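Local coordinates for genome polyprotein (Rhinovirus C, PDB 6KU7), which acts as a 3C cysteine protease, a member of the PA peptidase clan that probably cleaves the viral polyprotein into its mature parts, at residues Cys40-Thr45 and Thr76-Leu81; Arg93-Glu98 and Gly161-Ile166; Gln100-Asn105 and Val125-Glu130; Thr138-Lys143 and Ala179-Tyr184. All coordinates share one frame; numbering follows the deposited sequence.

Contact 1 (Cys40-Thr45 and Thr76-Leu81); sequences CAVVPT and TEITLL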
# COMPACT_ATOMS: atom_id res chain seq x y z
N CYS A 40 -2.85 -13.23 -2.05
CA CYS A 40 -2.82 -12.02 -2.86
C CYS A 40 -2.37 -10.84 -2.01
O CYS A 40 -3.00 -10.52 -1.00
CB CYS A 40 -4.19 -11.73 -3.48
SG CYS A 40 -4.22 -10.20 -4.42
N ALA A 41 -1.28 -10.18 -2.43
CA ALA A 41 -0.73 -9.03 -1.74
C ALA A 41 -0.57 -7.86 -2.70
O ALA A 41 -0.50 -8.02 -3.92
CB ALA A 41 0.63 -9.32 -1.11
N VAL A 42 -0.46 -6.68 -2.12
CA VAL A 42 -0.34 -5.46 -2.88
C VAL A 42 1.06 -4.89 -2.67
O VAL A 42 1.62 -4.97 -1.57
CB VAL A 42 -1.46 -4.47 -2.49
CG1 VAL A 42 -1.17 -3.76 -1.16
CG2 VAL A 42 -1.71 -3.51 -3.56
N VAL A 43 1.64 -4.36 -3.74
CA VAL A 43 2.93 -3.67 -3.68
C VAL A 43 2.88 -2.47 -4.64
O VAL A 43 2.11 -2.48 -5.60
CB VAL A 43 4.09 -4.63 -4.08
CG1 VAL A 43 3.93 -5.09 -5.52
CG2 VAL A 43 5.47 -4.02 -3.84
N PRO A 44 3.67 -1.44 -4.35
CA PRO A 44 3.70 -0.31 -5.31
C PRO A 44 4.33 -0.73 -6.63
O PRO A 44 5.35 -1.43 -6.68
CB PRO A 44 4.54 0.75 -4.59
CG PRO A 44 4.39 0.43 -3.14
CD PRO A 44 4.32 -1.08 -3.08
N THR A 45 3.68 -0.31 -7.72
CA THR A 45 4.13 -0.69 -9.05
C THR A 45 5.57 -0.27 -9.31
O THR A 45 6.32 -1.00 -9.98
CB THR A 45 3.19 -0.09 -10.08
OG1 THR A 45 1.85 -0.56 -9.84
CG2 THR A 45 3.63 -0.46 -11.50
N THR A 76 -2.54 3.02 -11.57
CA THR A 76 -2.89 3.36 -10.20
C THR A 76 -1.67 3.34 -9.28
O THR A 76 -1.76 3.83 -8.16
CB THR A 76 -3.93 2.40 -9.63
OG1 THR A 76 -3.31 1.12 -9.42
CG2 THR A 76 -5.12 2.26 -10.58
N GLU A 77 -0.54 2.77 -9.74
CA GLU A 77 0.66 2.55 -8.94
C GLU A 77 0.46 1.41 -7.93
O GLU A 77 1.31 1.17 -7.05
CB GLU A 77 1.12 3.86 -8.27
CG GLU A 77 2.48 3.92 -7.60
CD GLU A 77 3.63 3.34 -8.42
OE1 GLU A 77 3.63 3.43 -9.66
OE2 GLU A 77 4.55 2.80 -7.78
N ILE A 78 -0.64 0.68 -8.05
CA ILE A 78 -0.88 -0.55 -7.30
C ILE A 78 -0.63 -1.75 -8.21
O ILE A 78 -1.21 -1.86 -9.29
CB ILE A 78 -2.32 -0.58 -6.76
CG1 ILE A 78 -2.49 0.37 -5.59
CG2 ILE A 78 -2.71 -2.01 -6.37
CD1 ILE A 78 -3.87 0.29 -4.99
N THR A 79 0.21 -2.67 -7.75
CA THR A 79 0.40 -3.97 -8.39
C THR A 79 -0.00 -5.08 -7.42
O THR A 79 0.39 -5.05 -6.25
CB THR A 79 1.86 -4.12 -8.81
OG1 THR A 79 2.09 -3.30 -9.96
CG2 THR A 79 2.19 -5.58 -9.12
N LEU A 80 -0.81 -6.02 -7.91
CA LEU A 80 -1.22 -7.19 -7.14
C LEU A 80 -0.25 -8.33 -7.40
O LEU A 80 0.08 -8.62 -8.55
CB LEU A 80 -2.63 -7.67 -7.51
CG LEU A 80 -3.80 -6.70 -7.51
CD1 LEU A 80 -5.14 -7.44 -7.67
CD2 LEU A 80 -3.79 -5.91 -6.24
N LEU A 81 0.19 -8.99 -6.32
CA LEU A 81 1.05 -10.17 -6.42
C LEU A 81 0.30 -11.39 -5.90
O LEU A 81 -0.31 -11.34 -4.82
CB LEU A 81 2.35 -10.01 -5.63
CG LEU A 81 3.23 -8.79 -5.89
CD1 LEU A 81 4.42 -8.81 -4.93
CD2 LEU A 81 3.68 -8.74 -7.35
O HOH W 1 -0.00 0.75 -11.54
O HOH W 2 4.91 -4.06 -10.84

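Contact 2 (Arg93-Glu98 and Gly161-Ile166); sequences RRFIPE and GNIVAI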
# COMPACT_ATOMS: atom_id res chain seq x y z
N ARG A 93 -10.45 -7.57 3.19
CA ARG A 93 -11.27 -6.91 2.18
C ARG A 93 -12.47 -6.18 2.78
O ARG A 93 -12.87 -5.12 2.28
CB ARG A 93 -11.74 -7.92 1.13
CG ARG A 93 -10.66 -8.22 0.11
CD ARG A 93 -11.06 -9.30 -0.86
NE ARG A 93 -11.20 -10.59 -0.20
CZ ARG A 93 -11.42 -11.72 -0.87
NH1 ARG A 93 -11.49 -11.69 -2.19
NH2 ARG A 93 -11.54 -12.87 -0.21
N ARG A 94 -13.02 -6.71 3.87
CA ARG A 94 -14.16 -6.06 4.51
C ARG A 94 -13.84 -4.65 5.01
O ARG A 94 -14.77 -3.86 5.19
CB ARG A 94 -14.66 -6.94 5.66
CG ARG A 94 -13.80 -6.85 6.92
CD ARG A 94 -14.06 -7.99 7.91
NE ARG A 94 -13.83 -9.32 7.34
CZ ARG A 94 -13.15 -10.30 7.94
NH1 ARG A 94 -12.60 -10.11 9.14
NH2 ARG A 94 -13.00 -11.47 7.35
N PHE A 95 -12.56 -4.32 5.22
CA PHE A 95 -12.17 -2.99 5.69
C PHE A 95 -11.77 -2.05 4.56
O PHE A 95 -11.42 -0.89 4.82
CB PHE A 95 -11.00 -3.07 6.68
CG PHE A 95 -11.20 -4.07 7.79
CD1 PHE A 95 -12.25 -3.94 8.68
CD2 PHE A 95 -10.32 -5.13 7.94
CE1 PHE A 95 -12.42 -4.86 9.71
CE2 PHE A 95 -10.47 -6.05 8.95
CZ PHE A 95 -11.53 -5.92 9.84
N ILE A 96 -11.80 -2.53 3.32
CA ILE A 96 -11.36 -1.74 2.18
C ILE A 96 -12.59 -1.04 1.60
O ILE A 96 -13.61 -1.70 1.36
CB ILE A 96 -10.63 -2.62 1.15
CG1 ILE A 96 -9.37 -3.22 1.80
CG2 ILE A 96 -10.28 -1.82 -0.11
CD1 ILE A 96 -8.53 -4.10 0.89
N PRO A 97 -12.55 0.27 1.42
CA PRO A 97 -13.73 0.97 0.93
C PRO A 97 -14.07 0.59 -0.50
O PRO A 97 -13.24 0.10 -1.27
CB PRO A 97 -13.36 2.46 1.03
CG PRO A 97 -11.90 2.50 1.27
CD PRO A 97 -11.46 1.18 1.80
N GLU A 98 -15.33 0.81 -0.85
CA GLU A 98 -15.80 0.52 -2.19
C GLU A 98 -15.52 1.67 -3.15
O GLU A 98 -15.31 1.43 -4.35
CB GLU A 98 -17.29 0.16 -2.15
CG GLU A 98 -17.51 -1.34 -2.32
CD GLU A 98 -18.87 -1.82 -1.82
OE1 GLU A 98 -19.79 -1.00 -1.64
OE2 GLU A 98 -18.99 -3.05 -1.64
N GLY A 161 -10.72 -0.13 11.43
CA GLY A 161 -11.76 -0.61 10.53
C GLY A 161 -11.71 -0.10 9.11
O GLY A 161 -12.58 -0.47 8.30
N ASN A 162 -10.75 0.76 8.77
CA ASN A 162 -10.72 1.41 7.47
C ASN A 162 -9.30 1.35 6.93
O ASN A 162 -8.40 1.97 7.51
CB ASN A 162 -11.18 2.88 7.57
CG ASN A 162 -12.54 3.03 8.23
OD1 ASN A 162 -13.55 2.54 7.74
ND2 ASN A 162 -12.58 3.78 9.33
N ILE A 163 -9.10 0.60 5.84
CA ILE A 163 -7.81 0.44 5.17
C ILE A 163 -7.99 1.01 3.76
O ILE A 163 -8.60 0.37 2.90
CB ILE A 163 -7.38 -1.03 5.13
CG1 ILE A 163 -7.35 -1.62 6.55
CG2 ILE A 163 -6.01 -1.20 4.43
CD1 ILE A 163 -7.28 -3.14 6.62
N VAL A 164 -7.48 2.22 3.52
CA VAL A 164 -7.98 2.99 2.38
C VAL A 164 -6.93 3.28 1.30
O VAL A 164 -7.33 3.67 0.18
CB VAL A 164 -8.63 4.31 2.84
CG1 VAL A 164 -9.66 4.03 3.93
CG2 VAL A 164 -7.57 5.30 3.30
N ALA A 165 -5.64 3.10 1.56
CA ALA A 165 -4.64 3.39 0.52
C ALA A 165 -3.29 2.80 0.91
O ALA A 165 -3.05 2.46 2.07
CB ALA A 165 -4.47 4.89 0.29
N ILE A 166 -2.40 2.70 -0.08
CA ILE A 166 -0.98 2.48 0.18
C ILE A 166 -0.22 3.72 -0.26
O ILE A 166 -0.54 4.34 -1.29
CB ILE A 166 -0.41 1.20 -0.47
CG1 ILE A 166 -0.58 1.23 -1.97
CG2 ILE A 166 -1.08 -0.07 0.13
CD1 ILE A 166 0.23 0.15 -2.69

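Contact 3 (Gln100-Asn105 and Val125-Glu130); sequences QREWSN and VIPYGE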
# COMPACT_ATOMS: atom_id res chain seq x y z
N GLN A 100 -13.78 5.96 -3.66
CA GLN A 100 -12.87 7.00 -3.20
C GLN A 100 -13.60 8.05 -2.38
O GLN A 100 -14.74 8.40 -2.69
CB GLN A 100 -12.21 7.69 -4.38
CG GLN A 100 -11.33 6.80 -5.21
CD GLN A 100 -10.75 7.62 -6.33
OE1 GLN A 100 -9.96 8.53 -6.09
NE2 GLN A 100 -11.16 7.33 -7.54
N ARG A 101 -12.92 8.61 -1.40
CA ARG A 101 -13.60 9.36 -0.36
C ARG A 101 -12.63 9.98 0.63
O ARG A 101 -11.52 9.48 0.81
CB ARG A 101 -14.49 8.40 0.37
CG ARG A 101 -14.93 9.03 1.53
CD ARG A 101 -15.51 8.08 2.32
NE ARG A 101 -15.01 7.63 3.65
CZ ARG A 101 -15.07 8.34 4.80
NH1 ARG A 101 -15.68 9.52 4.77
NH2 ARG A 101 -14.74 7.92 6.01
N GLU A 102 -13.03 11.11 1.22
CA GLU A 102 -12.30 11.78 2.31
C GLU A 102 -12.36 10.98 3.59
O GLU A 102 -13.40 10.49 3.95
CB GLU A 102 -12.91 13.14 2.58
CG GLU A 102 -12.81 14.00 1.39
CD GLU A 102 -13.13 15.42 1.68
OE1 GLU A 102 -13.52 16.12 0.72
OE2 GLU A 102 -12.99 15.82 2.86
N TRP A 103 -11.26 10.91 4.32
CA TRP A 103 -11.21 10.22 5.60
C TRP A 103 -10.54 11.13 6.61
O TRP A 103 -9.58 11.82 6.27
CB TRP A 103 -10.42 8.89 5.47
CG TRP A 103 -11.12 7.97 4.55
CD1 TRP A 103 -11.08 8.00 3.20
CD2 TRP A 103 -11.97 6.88 4.91
NE1 TRP A 103 -11.87 7.00 2.68
CE2 TRP A 103 -12.43 6.30 3.72
CE3 TRP A 103 -12.38 6.34 6.13
CZ2 TRP A 103 -13.29 5.21 3.70
CZ3 TRP A 103 -13.26 5.27 6.11
CH2 TRP A 103 -13.70 4.72 4.91
N SER A 104 -11.02 11.14 7.86
CA SER A 104 -10.34 11.90 8.91
C SER A 104 -9.51 10.97 9.79
O SER A 104 -9.70 9.75 9.80
CB SER A 104 -11.33 12.68 9.78
OG SER A 104 -12.30 11.82 10.34
N ASN A 105 -8.55 11.57 10.50
CA ASN A 105 -7.78 10.91 11.55
C ASN A 105 -7.09 9.65 11.02
O ASN A 105 -6.97 8.64 11.72
CB ASN A 105 -8.66 10.58 12.77
CG ASN A 105 -9.19 11.85 13.45
OD1 ASN A 105 -8.53 12.42 14.31
ND2 ASN A 105 -10.36 12.28 13.06
N VAL A 125 -7.42 12.75 4.76
CA VAL A 125 -7.11 12.22 3.47
C VAL A 125 -8.24 12.50 2.49
O VAL A 125 -9.37 12.25 2.76
CB VAL A 125 -6.91 10.71 3.59
CG1 VAL A 125 -6.79 10.06 2.25
CG2 VAL A 125 -5.75 10.40 4.51
N ILE A 126 -7.91 13.02 1.33
CA ILE A 126 -8.91 13.38 0.38
C ILE A 126 -8.63 12.91 -1.03
O ILE A 126 -7.51 12.86 -1.44
CB ILE A 126 -9.09 14.91 0.31
CG1 ILE A 126 -7.84 15.54 -0.18
CG2 ILE A 126 -9.46 15.54 1.63
CD1 ILE A 126 -8.10 16.68 -1.07
N PRO A 127 -9.69 12.57 -1.77
CA PRO A 127 -9.63 12.19 -3.17
C PRO A 127 -9.03 13.35 -3.91
O PRO A 127 -9.47 14.44 -3.78
CB PRO A 127 -11.07 11.97 -3.52
CG PRO A 127 -11.66 11.52 -2.25
CD PRO A 127 -11.02 12.35 -1.22
N TYR A 128 -8.06 13.06 -4.74
CA TYR A 128 -7.24 14.08 -5.35
C TYR A 128 -7.06 13.89 -6.84
O TYR A 128 -6.73 14.85 -7.54
CB TYR A 128 -5.86 14.14 -4.65
CG TYR A 128 -5.10 15.43 -4.90
CD1 TYR A 128 -5.54 16.64 -4.35
CD2 TYR A 128 -3.95 15.47 -5.72
CE1 TYR A 128 -4.87 17.84 -4.62
CE2 TYR A 128 -3.29 16.66 -5.96
CZ TYR A 128 -3.76 17.85 -5.42
OH TYR A 128 -3.10 19.03 -5.66
N GLY A 129 -7.31 12.69 -7.36
CA GLY A 129 -7.28 12.44 -8.79
C GLY A 129 -5.91 12.07 -9.33
O GLY A 129 -5.17 11.29 -8.73
N GLU A 130 -5.59 12.65 -10.48
CA GLU A 130 -4.41 12.29 -11.23
C GLU A 130 -3.27 13.24 -10.91
O GLU A 130 -3.44 14.46 -10.95
CB GLU A 130 -4.67 12.31 -12.73
CG GLU A 130 -3.49 11.76 -13.52
CD GLU A 130 -3.54 12.07 -15.00
OE1 GLU A 130 -2.85 13.02 -15.44
OE2 GLU A 130 -4.28 11.37 -15.72

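Contact 4 (Thr138-Lys143 and Ala179-Tyr184); sequences TCRLLK and ALLRKY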
# COMPACT_ATOMS: atom_id res chain seq x y z
N THR A 138 -0.44 9.05 -12.71
CA THR A 138 -0.98 8.13 -11.71
C THR A 138 -2.37 8.58 -11.32
O THR A 138 -2.58 9.76 -11.01
CB THR A 138 -0.08 8.06 -10.46
OG1 THR A 138 1.28 7.87 -10.85
CG2 THR A 138 -0.52 6.90 -9.56
N CYS A 139 -3.31 7.66 -11.32
CA CYS A 139 -4.71 7.97 -11.10
C CYS A 139 -5.16 7.55 -9.70
O CYS A 139 -4.46 6.84 -8.98
CB CYS A 139 -5.59 7.31 -12.17
SG CYS A 139 -5.61 5.51 -12.13
N ARG A 140 -6.38 7.99 -9.36
CA ARG A 140 -7.08 7.62 -8.12
C ARG A 140 -6.22 7.81 -6.88
O ARG A 140 -6.23 6.99 -5.96
CB ARG A 140 -7.60 6.18 -8.19
CG ARG A 140 -7.77 5.66 -9.57
CD ARG A 140 -9.20 5.38 -9.95
NE ARG A 140 -9.40 3.94 -9.91
CZ ARG A 140 -9.90 3.21 -10.90
NH1 ARG A 140 -10.00 1.90 -10.75
NH2 ARG A 140 -10.27 3.77 -12.03
N LEU A 141 -5.50 8.92 -6.83
CA LEU A 141 -4.68 9.22 -5.66
C LEU A 141 -5.51 9.87 -4.57
O LEU A 141 -6.40 10.67 -4.84
CB LEU A 141 -3.53 10.14 -6.06
CG LEU A 141 -2.48 9.43 -6.91
CD1 LEU A 141 -1.35 10.39 -7.32
CD2 LEU A 141 -1.94 8.26 -6.12
N LEU A 142 -5.24 9.50 -3.32
CA LEU A 142 -5.67 10.28 -2.17
C LEU A 142 -4.47 11.03 -1.63
O LEU A 142 -3.33 10.60 -1.81
CB LEU A 142 -6.26 9.40 -1.06
CG LEU A 142 -7.21 8.26 -1.41
CD1 LEU A 142 -7.59 7.55 -0.10
CD2 LEU A 142 -8.43 8.75 -2.20
N LYS A 143 -4.72 12.17 -1.00
CA LYS A 143 -3.65 13.10 -0.64
C LYS A 143 -3.80 13.50 0.82
O LYS A 143 -4.92 13.70 1.31
CB LYS A 143 -3.68 14.37 -1.50
CG LYS A 143 -2.74 15.49 -0.96
CD LYS A 143 -3.20 16.89 -1.31
CE LYS A 143 -4.42 17.34 -0.54
NZ LYS A 143 -4.13 18.45 0.42
N ALA A 179 -5.50 4.65 -3.98
CA ALA A 179 -6.74 4.25 -3.33
C ALA A 179 -6.93 2.73 -3.39
O ALA A 179 -6.81 2.11 -4.45
CB ALA A 179 -7.93 4.95 -3.99
N LEU A 180 -7.22 2.14 -2.24
CA LEU A 180 -7.61 0.73 -2.17
C LEU A 180 -9.12 0.64 -2.35
O LEU A 180 -9.87 1.22 -1.56
CB LEU A 180 -7.17 0.09 -0.85
CG LEU A 180 -5.66 -0.05 -0.64
CD1 LEU A 180 -5.33 -0.55 0.77
CD2 LEU A 180 -5.04 -0.96 -1.70
N LEU A 181 -9.54 -0.06 -3.39
CA LEU A 181 -10.95 -0.19 -3.73
C LEU A 181 -11.30 -1.67 -3.77
O LEU A 181 -10.55 -2.48 -4.34
CB LEU A 181 -11.24 0.47 -5.08
CG LEU A 181 -10.88 1.94 -5.14
CD1 LEU A 181 -11.01 2.47 -6.57
CD2 LEU A 181 -11.72 2.77 -4.16
N ARG A 182 -12.43 -2.02 -3.15
CA ARG A 182 -12.72 -3.44 -2.95
C ARG A 182 -12.87 -4.19 -4.27
O ARG A 182 -12.60 -5.39 -4.33
CB ARG A 182 -13.97 -3.62 -2.08
CG ARG A 182 -13.99 -5.01 -1.41
CD ARG A 182 -15.05 -5.15 -0.34
NE ARG A 182 -15.08 -4.00 0.55
CZ ARG A 182 -16.10 -3.69 1.34
NH1 ARG A 182 -17.18 -4.45 1.33
NH2 ARG A 182 -16.05 -2.62 2.11
N LYS A 183 -13.27 -3.50 -5.34
CA LYS A 183 -13.42 -4.15 -6.63
C LYS A 183 -12.09 -4.64 -7.21
O LYS A 183 -12.10 -5.48 -8.11
CB LYS A 183 -14.11 -3.19 -7.62
CG LYS A 183 -13.30 -1.95 -7.94
CD LYS A 183 -14.12 -0.93 -8.72
CE LYS A 183 -13.28 0.32 -9.04
NZ LYS A 183 -14.04 1.33 -9.85
N TYR A 184 -10.95 -4.13 -6.72
CA TYR A 184 -9.66 -4.67 -7.14
C TYR A 184 -9.47 -6.11 -6.66
O TYR A 184 -8.66 -6.85 -7.23
CB TYR A 184 -8.51 -3.82 -6.57
CG TYR A 184 -8.41 -2.38 -7.05
CD1 TYR A 184 -8.95 -1.99 -8.28
CD2 TYR A 184 -7.75 -1.43 -6.29
CE1 TYR A 184 -8.83 -0.68 -8.73
CE2 TYR A 184 -7.63 -0.11 -6.72
CZ TYR A 184 -8.17 0.26 -7.95
OH TYR A 184 -8.06 1.57 -8.39
O HOH W 3 -4.37 4.69 -7.16

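Contact 1 (Cys40-Thr45 and Thr76-Leu81)
The carboxylate of E77 is laid against the chain at P44 and T45, with OE1 3.6 Å from T45 CB and OE2 3.8 Å from P44 CB. A first torsion that sets CG opposite the backbone N (chi1 -169°) and a bend at chi2 (47°) bring it there. OE2 accepts its hydrogen bond beyond the two strands, from the backbone N of H46. T45 N is tied instead to E77 O at 2.9 Å, a bond whose donor stands 59° out of the carbonyl plane. The side chains of T45 and T79 cross at about a right angle, with T45 OG1 2.8 Å from T79 OG1, and a water accepts from both T45 OG1 and E77 N, stitching the corner of one segment to the end of the other.

From here runs a regular antiparallel ladder. A41 with L81 and V43 with T79 are hydrogen-bonded pairs; V42 with L80 lies between them as a non-hydrogen-bonded pair. V43 CG1 rests 3.8 Å from L81 CG on one face. V42 points to the other, where its CG2 presses on I78 CG2 at a tight 3.3 Å.

The two strands are neighbours in a closed six-stranded antiparallel barrel: strand 29-37 flanks 40-44, strand 58-69 flanks 78-83, and I166 of the second sheet packs on V42 and I78.

Contact 2 (Arg93-Glu98 and Gly161-Ile166)
F95 and I163 join a connecting loop to strand 162-170 of the second beta sheet of this chymotrypsin-like protease. I163 N donates to F95 O at 2.9 Å; the bond is straight at the hydrogen (176°), although the donor sits 39° out of the carbonyl plane. Beside it the F95 side chain leans on the same strand, its CB 3.7 Å from I163 CD1 and 3.4 Å from G161 O. I163 O is approached in turn by carbon: I96 CA points its hydrogen at it from 3.5 Å, and P97 CD comes to 3.2 Å. One residue further, P97 CG meets V164 CG1 at 3.8 Å, the two side chains crossing at about a right angle.

The second shell fixes both partners. A 3-10 turn closed by I96 N on R93 O presents F95 to the strand, whose own path is bent by a classic beta bulge where V164 and A165 both face I157. W103 covers P97 and V164, and I96 packs on L180. F12, from helix 8-20, meets the F95 ring edge-to-face. One face of that ring is covered from within the loop, R94 CG lying 3.6 Å above its plane and over its centre.

Contact 3 (Gln100-Asn105 and Val125-Glu130)
E102 and I126 run side by side and point the same way, so that the CG methylene of the glutamate and its carboxylate carbon CD both lie against the CG2 methyl of the isoleucine. E102 CG and CD are each 3.7 Å from I126 CG2. The isoleucine puts CG1 between its backbone N and carbonyl carbon (chi1 63°), which turns CG2, and not the longer branch, to the glutamate. The end of I126 leads away from 100-105, and the side chain packs on K143.

Across the same glutamate, at about a right angle, comes the ring of P127, with its CD 3.6 Å from E102 CG. The proline ring also leans on the main chain: its CG is 3.3 Å from R101 N and its CD 3.4 Å from E102 N. Having no N-H, P127 cannot donate to 100-105, and the pairing gives way here to ring-against-backbone packing.

The two strands are the arms of a beta hairpin, 103-110 with 118-133, and this is the open end of it, away from the connecting turn. W103 and V125 form the antiparallel hydrogen-bonded pair that begins the ladder. W103 N donates to V125 O, and V125 N to W103 O, each at 2.8 Å and each in the plane of the carbonyl. V125 O also receives the CA-H of E102.

On the side opposite to E102, W103 and V125 share a face and meet through their CB atoms. The indole then turns off the hairpin to lie against P97, N162 and V164, while V125 packs on L142 and Y144. Further along 125-130, Y128 and G129 make a classic beta bulge against L141.

Contact 4 (Thr138-Lys143 and Ala179-Tyr184)
Y184 OH is held by two nitrogens of R140 at once, NE and NH1, each donating from 3.1 Å. The grip is side-on, and the guanidinium and phenol planes are only 9° apart, so the two flat groups meet edge to edge and not as a stack. The match is not perfect: the hydroxyl lies 18° out of the guanidinium plane, and neither bond is straight. NH1 also comes to 3.5 Å from Y184 CE1 along the ring edge.

Bends at chi2 and chi3 fold the arginine toward the tyrosine. The L181 side chain crosses that of R140 at about a right angle, its CD1 nearest to NE. The extended side chain of K183 brings its NZ to 4.2 Å from R140 NH1; two like charges so close may be mildly unfavourable, though the side chain of D70 also touches R140. Y184 is itself positioned by a 3-10 turn, its N bonded to L181 O, and L181 CB covers one ring face toward the rim.

R140 is also the corner at which its chain turns from strand 136-139 to strand 141-144. Its carbonyl accepts from A179 N at 3.2 Å, and A179 CB packs on L142 CD2 at 4.2 Å. A water lies within hydrogen-bonding distance of C139 O and reaches A179 N only weakly.

Y184 also touches T76, on the short strand 75-76 that is hydrogen-bonded to L68 of the first barrel. The chain leaving strand 175-179 thus pins the corner of the second sheet as it crosses toward the first, within the two-barrel design of chymotrypsin-like 3C proteases.

In the fold
Contact 1 belongs to the six-stranded barrel, and contacts 2, 3 and 4 all reach the second sheet. Contacts 3 and 4 are the closest pair, with centres about 9 Å apart, joined through strand neighbours 118-133 and 141-144. The centre of contact 2 lies about 10 Å from that of contact 4, where R182 NH2 probably hydrogen-bonds I96 O (2.7 Å), and about 12 Å from that of contact 3, where W103 packs on P97, N162 and V164. Contact 4 abuts contact 1, I78 CD1 lying 3.5 Å from A179 O; contacts 1 and 3, about 19 Å apart between centres, do not touch. Chymotrypsin-like proteases place their active site in the cleft between two such barrels, whose interface contacts 1, 2 and 4 help to build.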